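Local coordinates for protein toll-like receptor 13 (Mus musculus, PDB 4Z0C) that recognises bacterial 23S ribosomal RNA through its leucine-rich-repeat ectodomain and signals by way of MYD88 and TRAF6 to activate NF-kappa-B, at residues L574-K579 against L602-I607; K525-L530 against Q548-L553. All coordinates share one frame; numbering follows the deposited sequence.

Both contacts join neighbouring leucine-rich repeats, their centres about 12 Å apart: in contact 1 two type I turns stack, in contact 2 one such turn packs on the approach to strand 529-531. Each has a buried leucine side and a polar side nearer the surface, and they meet where Asn576 packs against Gly551 and Leu574 against Leu550. Polar chemistry differs. In contact 1 a water joins the turns, and Thr578 O receives two backbone N-H groups beside the parallel bridge; in contact 2 the hydroxyl of Ser552 stands between two carbonyls. A single N-acetylglucosamine lies beside both. Contact 1 reaches the bound RNA through Lys579, whereas contact 2 stays about 9 Å from it at the nearest atoms.

Contact 1 of 2, residues L574-K579 against L602-I607; sequences LINLTK and LKRLKI. With NAG (2-acetamido-2-deoxy-beta-D-glucopyranose), chain R.
Leu577 and Leu605 both carry CG anti to the backbone N (chi1 -157° and -165°), which lays the two side chains alongside each other, pointing the same way, with Leu577 CD2 4.0 Å from Leu605 CD1. Leu602 has CG anti to its carbonyl carbon instead. Its CD1 meets the same Leu577 methyl, while CD2 lies 3.4 Å from Leu574 O and also touches Leu574 CB. These buried leucines come from two type I turns, Leu574 to Leu577 and Leu602 to Leu605, stacked as the corresponding corners of LRR 23 and LRR 24 in the solenoid. Each turn leads into a short strand, and the two strands begin side by side with the parallel bridge of Lys579 and Ile607. Just ahead of it, Thr578 O is gripped twice: Ile607 N approaches nearly in line with the carbonyl at 2.9 Å, and Lys606 N, at 2.7 Å, is tilted from the carbonyl plane. On the polar side a water donates to Ile575 O and Leu577 O and accepts from Arg604 N at 3.2 Å, tying the turns together. Arg604 runs extended from CG to NE beside Asn576, whose amide lies over one guanidinium face with the planes 71° apart, though which amide end faces Arg604 is doubtful. From the bridge, the extended chain of Lys579 crosses Ile607, Lys579 CG lying 4.0 Å from Ile607 CB, and the lysine packs on a sugar of the bound RNA. At the opposite end, a protein-attached N-acetylglucosamine lies beside Asn576, a predicted N-glycosylation site, with Ile575 CD1 3.9 Å from its C8.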
ATOM      1  N   LEU A 574      29.021   6.436   0.519  1.00 32.82           N
ATOM      2  CA  LEU A 574      28.618   6.348  -0.888  1.00 36.39           C
ATOM      3  C   LEU A 574      29.538   7.071  -1.875  1.00 36.68           C
ATOM      4  O   LEU A 574      29.092   7.946  -2.619  1.00 37.02           O
ATOM      5  CB  LEU A 574      27.190   6.872  -1.056  1.00 36.26           C
ATOM      6  CG  LEU A 574      26.103   6.253  -0.173  1.00 28.99           C
ATOM      7  CD1 LEU A 574      24.741   6.791  -0.591  1.00 30.49           C
ATOM      8  CD2 LEU A 574      26.130   4.716  -0.233  1.00 16.57           C
ATOM      9  N   ILE A 575      30.815   6.708  -1.901  1.00 34.25           N
ATOM     10  CA  ILE A 575      31.767   7.511  -2.650  1.00 28.42           C
ATOM     11  C   ILE A 575      31.596   7.410  -4.158  1.00 35.62           C
ATOM     12  O   ILE A 575      31.902   8.356  -4.875  1.00 43.82           O
ATOM     13  CB  ILE A 575      33.240   7.235  -2.249  1.00 35.29           C
ATOM     14  CG1 ILE A 575      33.664   5.812  -2.580  1.00 39.20           C
ATOM     15  CG2 ILE A 575      33.474   7.553  -0.792  1.00 33.94           C
ATOM     16  CD1 ILE A 575      34.900   5.777  -3.481  1.00 42.64           C
ATOM     17  N   ASN A 576      31.086   6.279  -4.637  1.00 30.87           N
ATOM     18  CA  ASN A 576      30.854   6.113  -6.061  1.00 28.66           C
ATOM     19  C   ASN A 576      29.463   6.490  -6.544  1.00 27.27           C
ATOM     20  O   ASN A 576      29.118   6.231  -7.687  1.00 29.93           O
ATOM     21  CB  ASN A 576      31.230   4.705  -6.513  1.00 33.17           C
ATOM     22  CG  ASN A 576      32.718   4.567  -6.755  1.00 44.34           C
ATOM     23  OD1 ASN A 576      33.284   3.486  -6.682  1.00 48.64           O
ATOM     24  ND2 ASN A 576      33.362   5.682  -7.035  1.00 52.05           N
ATOM     25  N   LEU A 577      28.659   7.096  -5.682  1.00 35.53           N
ATOM     26  CA  LEU A 577      27.300   7.461  -6.083  1.00 34.29           C
ATOM     27  C   LEU A 577      27.278   8.404  -7.298  1.00 28.47           C
ATOM     28  O   LEU A 577      28.002   9.398  -7.355  1.00 28.77           O
ATOM     29  CB  LEU A 577      26.518   8.080  -4.926  1.00 28.43           C
ATOM     30  CG  LEU A 577      24.999   7.973  -5.087  1.00 31.65           C
ATOM     31  CD1 LEU A 577      24.543   6.529  -4.932  1.00 29.33           C
ATOM     32  CD2 LEU A 577      24.266   8.888  -4.106  1.00 26.63           C
ATOM     33  N   THR A 578      26.395   8.082  -8.232  1.00 26.22           N
ATOM     34  CA  THR A 578      26.244   8.758  -9.506  1.00 30.97           C
ATOM     35  C   THR A 578      24.883   9.452  -9.645  1.00 31.40           C
ATOM     36  O   THR A 578      24.770  10.517 -10.254  1.00 32.87           O
ATOM     37  CB  THR A 578      26.468   7.725 -10.635  1.00 39.55           C
ATOM     38  OG1 THR A 578      27.826   7.820 -11.082  1.00 51.20           O
ATOM     39  CG2 THR A 578      25.504   7.920 -11.803  1.00 40.55           C
ATOM     40  N   LYS A 579      23.850   8.825  -9.083  1.00 34.31           N
ATOM     41  CA  LYS A 579      22.493   9.366  -9.102  1.00 25.40           C
ATOM     42  C   LYS A 579      21.814   9.214  -7.744  1.00 26.33           C
ATOM     43  O   LYS A 579      21.822   8.128  -7.172  1.00 20.36           O
ATOM     44  CB  LYS A 579      21.656   8.646 -10.140  1.00 18.82           C
ATOM     45  CG  LYS A 579      20.185   9.016 -10.113  1.00 23.46           C
ATOM     46  CD  LYS A 579      19.453   8.389 -11.306  1.00 29.09           C
ATOM     47  CE  LYS A 579      17.994   8.815 -11.330  1.00 37.39           C
ATOM     48  NZ  LYS A 579      17.245   8.207 -12.461  1.00 43.63           N
ATOM     49  N   LEU A 602      30.053  13.234  -1.938  1.00 26.20           N
ATOM     50  CA  LEU A 602      29.464  12.786  -3.177  1.00 28.53           C
ATOM     51  C   LEU A 602      30.113  13.526  -4.335  1.00 36.22           C
ATOM     52  O   LEU A 602      29.462  14.271  -5.069  1.00 30.03           O
ATOM     53  CB  LEU A 602      27.944  12.962  -3.162  1.00 32.85           C
ATOM     54  CG  LEU A 602      27.164  12.311  -2.013  1.00 36.20           C
ATOM     55  CD1 LEU A 602      25.657  12.442  -2.245  1.00 33.97           C
ATOM     56  CD2 LEU A 602      27.564  10.844  -1.820  1.00 34.65           C
ATOM     57  N   LYS A 603      31.419  13.326  -4.465  1.00 41.01           N
ATOM     58  CA  LYS A 603      32.211  14.038  -5.449  1.00 39.76           C
ATOM     59  C   LYS A 603      32.028  13.466  -6.852  1.00 37.82           C
ATOM     60  O   LYS A 603      32.407  14.115  -7.828  1.00 26.51           O
ATOM     61  CB  LYS A 603      33.684  14.038  -5.046  1.00 41.21           C
ATOM     62  CG  LYS A 603      33.997  15.073  -3.983  1.00 51.72           C
ATOM     63  CD  LYS A 603      34.899  14.507  -2.921  1.00 56.68           C
ATOM     64  CE  LYS A 603      35.048  15.465  -1.760  1.00 56.52           C
ATOM     65  NZ  LYS A 603      35.784  14.806  -0.640  1.00 58.80           N
ATOM     66  N   ARG A 604      31.407  12.289  -6.953  1.00 32.43           N
ATOM     67  CA  ARG A 604      31.108  11.699  -8.260  1.00 36.09           C
ATOM     68  C   ARG A 604      29.633  11.796  -8.640  1.00 25.14           C
ATOM     69  O   ARG A 604      29.220  11.182  -9.607  1.00 23.11           O
ATOM     70  CB  ARG A 604      31.509  10.226  -8.341  1.00 43.49           C
ATOM     71  CG  ARG A 604      32.898   9.938  -8.839  1.00 51.56           C
ATOM     72  CD  ARG A 604      33.252   8.511  -8.473  1.00 60.71           C
ATOM     73  NE  ARG A 604      34.688   8.251  -8.451  1.00 72.94           N
ATOM     74  CZ  ARG A 604      35.502   8.665  -7.484  1.00 80.90           C
ATOM     75  NH1 ARG A 604      35.024   9.355  -6.456  1.00 77.70           N
ATOM     76  NH2 ARG A 604      36.796   8.384  -7.542  1.00 87.87           N
ATOM     77  N   LEU A 605      28.832  12.540  -7.885  1.00 25.77           N
ATOM     78  CA  LEU A 605      27.413  12.625  -8.203  1.00 30.72           C
ATOM     79  C   LEU A 605      27.177  13.337  -9.542  1.00 35.50           C
ATOM     80  O   LEU A 605      27.658  14.445  -9.757  1.00 33.76           O
ATOM     81  CB  LEU A 605      26.630  13.310  -7.077  1.00 26.80           C
ATOM     82  CG  LEU A 605      25.095  13.155  -7.123  1.00 29.38           C
ATOM     83  CD1 LEU A 605      24.657  11.738  -6.830  1.00 18.96           C
ATOM     84  CD2 LEU A 605      24.393  14.122  -6.184  1.00 30.05           C
ATOM     85  N   LYS A 606      26.432  12.697 -10.445  1.00 28.96           N
ATOM     86  CA  LYS A 606      26.112  13.319 -11.725  1.00 26.46           C
ATOM     87  C   LYS A 606      24.679  13.824 -11.767  1.00 28.41           C
ATOM     88  O   LYS A 606      24.363  14.747 -12.526  1.00 26.10           O
ATOM     89  CB  LYS A 606      26.324  12.348 -12.869  1.00 31.81           C
ATOM     90  CG  LYS A 606      27.758  11.942 -13.122  1.00 41.10           C
ATOM     91  CD  LYS A 606      27.775  10.720 -14.054  1.00 43.84           C
ATOM     92  CE  LYS A 606      29.112  10.540 -14.761  1.00 45.07           C
ATOM     93  NZ  LYS A 606      29.148  11.276 -16.048  1.00 48.26           N
ATOM     94  N   ILE A 607      23.806  13.181 -10.986  1.00 26.54           N
ATOM     95  CA  ILE A 607      22.375  13.488 -10.997  1.00 21.27           C
ATOM     96  C   ILE A 607      21.806  13.657  -9.576  1.00 26.22           C
ATOM     97  O   ILE A 607      22.065  12.847  -8.696  1.00 31.88           O
ATOM     98  CB  ILE A 607      21.575  12.386 -11.715  1.00 29.06           C
ATOM     99  CG1 ILE A 607      22.114  12.149 -13.135  1.00 33.88           C
ATOM    100  CG2 ILE A 607      20.098  12.752 -11.725  1.00 28.55           C
ATOM    101  CD1 ILE A 607      21.765  10.778 -13.712  1.00 26.09           C
TER
HETATM  102  C1  NAG R 914      35.062   2.303  -8.972  1.00 70.50           C
HETATM  103  C2  NAG R 914      35.163   1.263  -7.865  1.00 64.62           C
HETATM  104  C3  NAG R 914      36.494   0.530  -7.914  1.00 68.80           C
HETATM  105  C4  NAG R 914      36.894   0.093  -9.322  1.00 78.88           C
HETATM  106  C5  NAG R 914      36.625   1.168 -10.372  1.00 83.11           C
HETATM  107  C6  NAG R 914      36.806   0.583 -11.777  1.00 79.86           C
HETATM  108  C7  NAG R 914      34.629   1.277  -5.474  1.00 71.80           C
HETATM  109  C8  NAG R 914      34.964   1.933  -4.168  1.00 73.34           C
HETATM  110  N2  NAG R 914      35.040   1.912  -6.573  1.00 65.20           N
HETATM  111  O3  NAG R 914      36.392  -0.604  -7.088  1.00 63.91           O
HETATM  112  O4  NAG R 914      38.273  -0.226  -9.351  1.00 80.36           O
HETATM  113  O5  NAG R 914      35.322   1.711 -10.229  1.00 82.21           O
HETATM  114  O6  NAG R 914      38.142   0.161 -11.973  1.00 75.62           O
HETATM  115  O7  NAG R 914      33.996   0.223  -5.488  1.00 74.96           O
HETATM  116  O   HOH W   1      29.607  10.195  -5.261  1.00 35.66           O

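Contact 2 of 2, residues K525-L530 against Q548-L553; sequences KSLKQL and QGLGSL. With NAG (2-acetamido-2-deoxy-beta-D-glucopyranose), chain R.
The backbone of Lys528 passes closest to that of Leu553, with the CA atoms 4.1 Å apart, where the type I turn from Leu550 to Leu553 packs against the approach to strand 529-531. This is the repeat-to-repeat stacking of a leucine-rich-repeat solenoid, LRR 21 against the start of LRR 22. Leu527 and Leu553 lie alongside each other, Leu527 CG touching Leu553 CD1 at 4.0 Å. That methyl also reaches Leu530 CB and presses on the carbonyl carbon of Lys528, so one methyl of Leu553 touches Leu527, Lys528 and Leu530 in turn. Leu550 fits its two methyls to two partners: CD2 lies beside Leu527 CD2, and CD1 meets Leu530 CD2 at 4.0 Å, the latter side chains crossing at about a right angle. Within the turn, Leu553 N donates to Leu550 O. Gly549 lies just ahead of it, and at its positive phi of 96° a CB would run into the carbonyl O of Gln548. On the polar side, Ser552 holds its hydroxyl between the backbone N and the carbonyl carbon (chi1 58°), which places OG 2.8 Å from Lys525 O and 3.0 Å from Leu527 O, two acceptors within reach of its one proton.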
ATOM      1  N   LYS A 525      28.699  -5.953  -1.352  1.00 45.05           N
ATOM      2  CA  LYS A 525      29.864  -5.207  -1.815  1.00 45.31           C
ATOM      3  C   LYS A 525      29.861  -4.861  -3.301  1.00 42.16           C
ATOM      4  O   LYS A 525      30.675  -4.037  -3.726  1.00 45.83           O
ATOM      5  CB  LYS A 525      31.152  -5.941  -1.438  1.00 50.88           C
ATOM      6  CG  LYS A 525      31.033  -7.448  -1.455  1.00 58.77           C
ATOM      7  CD  LYS A 525      32.258  -8.125  -0.844  1.00 62.98           C
ATOM      8  CE  LYS A 525      33.502  -7.934  -1.689  1.00 69.00           C
ATOM      9  NZ  LYS A 525      34.739  -8.203  -0.903  1.00 72.07           N
ATOM     10  N   SER A 526      28.966  -5.464  -4.088  1.00 36.80           N
ATOM     11  CA  SER A 526      28.903  -5.158  -5.533  1.00 31.10           C
ATOM     12  C   SER A 526      27.657  -4.364  -5.869  1.00 27.68           C
ATOM     13  O   SER A 526      27.346  -4.155  -7.044  1.00 32.07           O
ATOM     14  CB  SER A 526      28.878  -6.419  -6.403  1.00 28.49           C
ATOM     15  OG  SER A 526      29.711  -7.447  -5.904  1.00 42.10           O
ATOM     16  N   LEU A 527      26.903  -3.992  -4.844  1.00 25.72           N
ATOM     17  CA  LEU A 527      25.604  -3.374  -5.068  1.00 29.79           C
ATOM     18  C   LEU A 527      25.731  -2.062  -5.833  1.00 32.89           C
ATOM     19  O   LEU A 527      26.508  -1.190  -5.451  1.00 37.96           O
ATOM     20  CB  LEU A 527      24.866  -3.171  -3.749  1.00 30.20           C
ATOM     21  CG  LEU A 527      23.359  -3.022  -3.934  1.00 33.11           C
ATOM     22  CD1 LEU A 527      22.783  -4.324  -4.454  1.00 22.88           C
ATOM     23  CD2 LEU A 527      22.713  -2.666  -2.610  1.00 31.71           C
ATOM     24  N   LYS A 528      24.988  -1.933  -6.926  1.00 29.90           N
ATOM     25  CA  LYS A 528      25.023  -0.708  -7.719  1.00 26.82           C
ATOM     26  C   LYS A 528      23.735   0.111  -7.612  1.00 32.57           C
ATOM     27  O   LYS A 528      23.769   1.340  -7.724  1.00 29.80           O
ATOM     28  CB  LYS A 528      25.329  -1.032  -9.187  1.00 26.94           C
ATOM     29  CG  LYS A 528      26.527  -1.963  -9.346  1.00 41.85           C
ATOM     30  CD  LYS A 528      27.109  -1.942 -10.754  1.00 54.75           C
ATOM     31  CE  LYS A 528      28.629  -2.023 -10.693  1.00 64.30           C
ATOM     32  NZ  LYS A 528      29.174  -1.066  -9.672  1.00 68.67           N
ATOM     33  N   GLN A 529      22.598  -0.568  -7.429  1.00 33.07           N
ATOM     34  CA  GLN A 529      21.310   0.125  -7.316  1.00 26.16           C
ATOM     35  C   GLN A 529      20.493  -0.329  -6.110  1.00 30.15           C
ATOM     36  O   GLN A 529      20.309  -1.519  -5.868  1.00 27.98           O
ATOM     37  CB  GLN A 529      20.486  -0.033  -8.589  1.00 18.42           C
ATOM     38  CG  GLN A 529      21.309   0.134  -9.846  1.00 22.20           C
ATOM     39  CD  GLN A 529      20.464   0.249 -11.113  1.00 40.71           C
ATOM     40  OE1 GLN A 529      19.791  -0.701 -11.529  1.00 38.00           O
ATOM     41  NE2 GLN A 529      20.508   1.423 -11.736  1.00 49.54           N
ATOM     42  N   LEU A 530      20.031   0.648  -5.340  1.00 26.12           N
ATOM     43  CA  LEU A 530      19.213   0.398  -4.173  1.00 22.25           C
ATOM     44  C   LEU A 530      17.934   1.206  -4.276  1.00 23.33           C
ATOM     45  O   LEU A 530      17.972   2.429  -4.403  1.00 24.26           O
ATOM     46  CB  LEU A 530      19.986   0.807  -2.915  1.00 22.12           C
ATOM     47  CG  LEU A 530      19.312   0.726  -1.549  1.00 21.97           C
ATOM     48  CD1 LEU A 530      18.638  -0.638  -1.330  1.00 23.30           C
ATOM     49  CD2 LEU A 530      20.352   1.015  -0.455  1.00 22.44           C
ATOM     50  N   GLN A 548      26.446   2.029   5.410  1.00 26.37           N
ATOM     51  CA  GLN A 548      27.750   1.412   5.607  1.00 26.69           C
ATOM     52  C   GLN A 548      27.941   0.212   4.667  1.00 31.46           C
ATOM     53  O   GLN A 548      27.060  -0.639   4.531  1.00 33.67           O
ATOM     54  CB  GLN A 548      27.849   0.954   7.069  1.00 37.77           C
ATOM     55  CG  GLN A 548      29.227   0.569   7.583  1.00 51.63           C
ATOM     56  CD  GLN A 548      30.083   1.763   7.948  1.00 68.89           C
ATOM     57  OE1 GLN A 548      29.652   2.915   7.842  1.00 74.85           O
ATOM     58  NE2 GLN A 548      31.308   1.494   8.395  1.00 72.59           N
ATOM     59  N   GLY A 549      29.089   0.162   4.005  1.00 29.63           N
ATOM     60  CA  GLY A 549      29.473  -0.986   3.210  1.00 22.24           C
ATOM     61  C   GLY A 549      29.130  -0.820   1.741  1.00 32.76           C
ATOM     62  O   GLY A 549      29.424  -1.697   0.928  1.00 30.66           O
ATOM     63  N   LEU A 550      28.523   0.318   1.410  1.00 31.78           N
ATOM     64  CA  LEU A 550      27.990   0.549   0.074  1.00 34.48           C
ATOM     65  C   LEU A 550      28.851   1.478  -0.813  1.00 37.36           C
ATOM     66  O   LEU A 550      28.328   2.334  -1.531  1.00 39.69           O
ATOM     67  CB  LEU A 550      26.550   1.058   0.175  1.00 36.46           C
ATOM     68  CG  LEU A 550      25.529  -0.026   0.561  1.00 33.24           C
ATOM     69  CD1 LEU A 550      24.129   0.538   0.712  1.00 25.41           C
ATOM     70  CD2 LEU A 550      25.533  -1.117  -0.492  1.00 24.09           C
ATOM     71  N   GLY A 551      30.166   1.287  -0.769  1.00 32.10           N
ATOM     72  CA  GLY A 551      31.083   2.078  -1.572  1.00 35.93           C
ATOM     73  C   GLY A 551      30.972   1.900  -3.078  1.00 35.64           C
ATOM     74  O   GLY A 551      31.430   2.744  -3.838  1.00 45.41           O
ATOM     75  N   SER A 552      30.362   0.809  -3.520  1.00 30.88           N
ATOM     76  CA  SER A 552      30.177   0.567  -4.955  1.00 33.17           C
ATOM     77  C   SER A 552      28.851   1.103  -5.496  1.00 28.58           C
ATOM     78  O   SER A 552      28.620   1.100  -6.706  1.00 26.01           O
ATOM     79  CB  SER A 552      30.293  -0.926  -5.259  1.00 40.25           C
ATOM     80  OG  SER A 552      29.327  -1.657  -4.516  1.00 54.73           O
ATOM     81  N   LEU A 553      27.972   1.548  -4.603  1.00 32.40           N
ATOM     82  CA  LEU A 553      26.631   1.954  -5.021  1.00 30.08           C
ATOM     83  C   LEU A 553      26.700   3.115  -6.001  1.00 35.74           C
ATOM     84  O   LEU A 553      27.489   4.044  -5.818  1.00 44.41           O
ATOM     85  CB  LEU A 553      25.764   2.312  -3.816  1.00 22.01           C
ATOM     86  CG  LEU A 553      24.245   2.380  -4.007  1.00 21.84           C
ATOM     87  CD1 LEU A 553      23.681   1.000  -4.273  1.00 22.10           C
ATOM     88  CD2 LEU A 553      23.544   3.022  -2.789  1.00 13.52           C
TER
HETATM   89  C1  NAG R 914      35.062   2.303  -8.972  1.00 70.50           C
HETATM   90  C2  NAG R 914      35.163   1.263  -7.865  1.00 64.62           C
HETATM   91  C3  NAG R 914      36.494   0.530  -7.914  1.00 68.80           C
HETATM   92  C4  NAG R 914      36.894   0.093  -9.322  1.00 78.88           C
HETATM   93  C5  NAG R 914      36.625   1.168 -10.372  1.00 83.11           C
HETATM   94  C6  NAG R 914      36.806   0.583 -11.777  1.00 79.86           C
HETATM   95  C7  NAG R 914      34.629   1.277  -5.474  1.00 71.80           C
HETATM   96  C8  NAG R 914      34.964   1.933  -4.168  1.00 73.34           C
HETATM   97  N2  NAG R 914      35.040   1.912  -6.573  1.00 65.20           N
HETATM   98  O3  NAG R 914      36.392  -0.604  -7.088  1.00 63.91           O
HETATM   99  O4  NAG R 914      38.273  -0.226  -9.351  1.00 80.36           O
HETATM  100  O5  NAG R 914      35.322   1.711 -10.229  1.00 82.21           O
HETATM  101  O6  NAG R 914      38.142   0.161 -11.973  1.00 75.62           O
HETATM  102  O7  NAG R 914      33.996   0.223  -5.488  1.00 74.96           O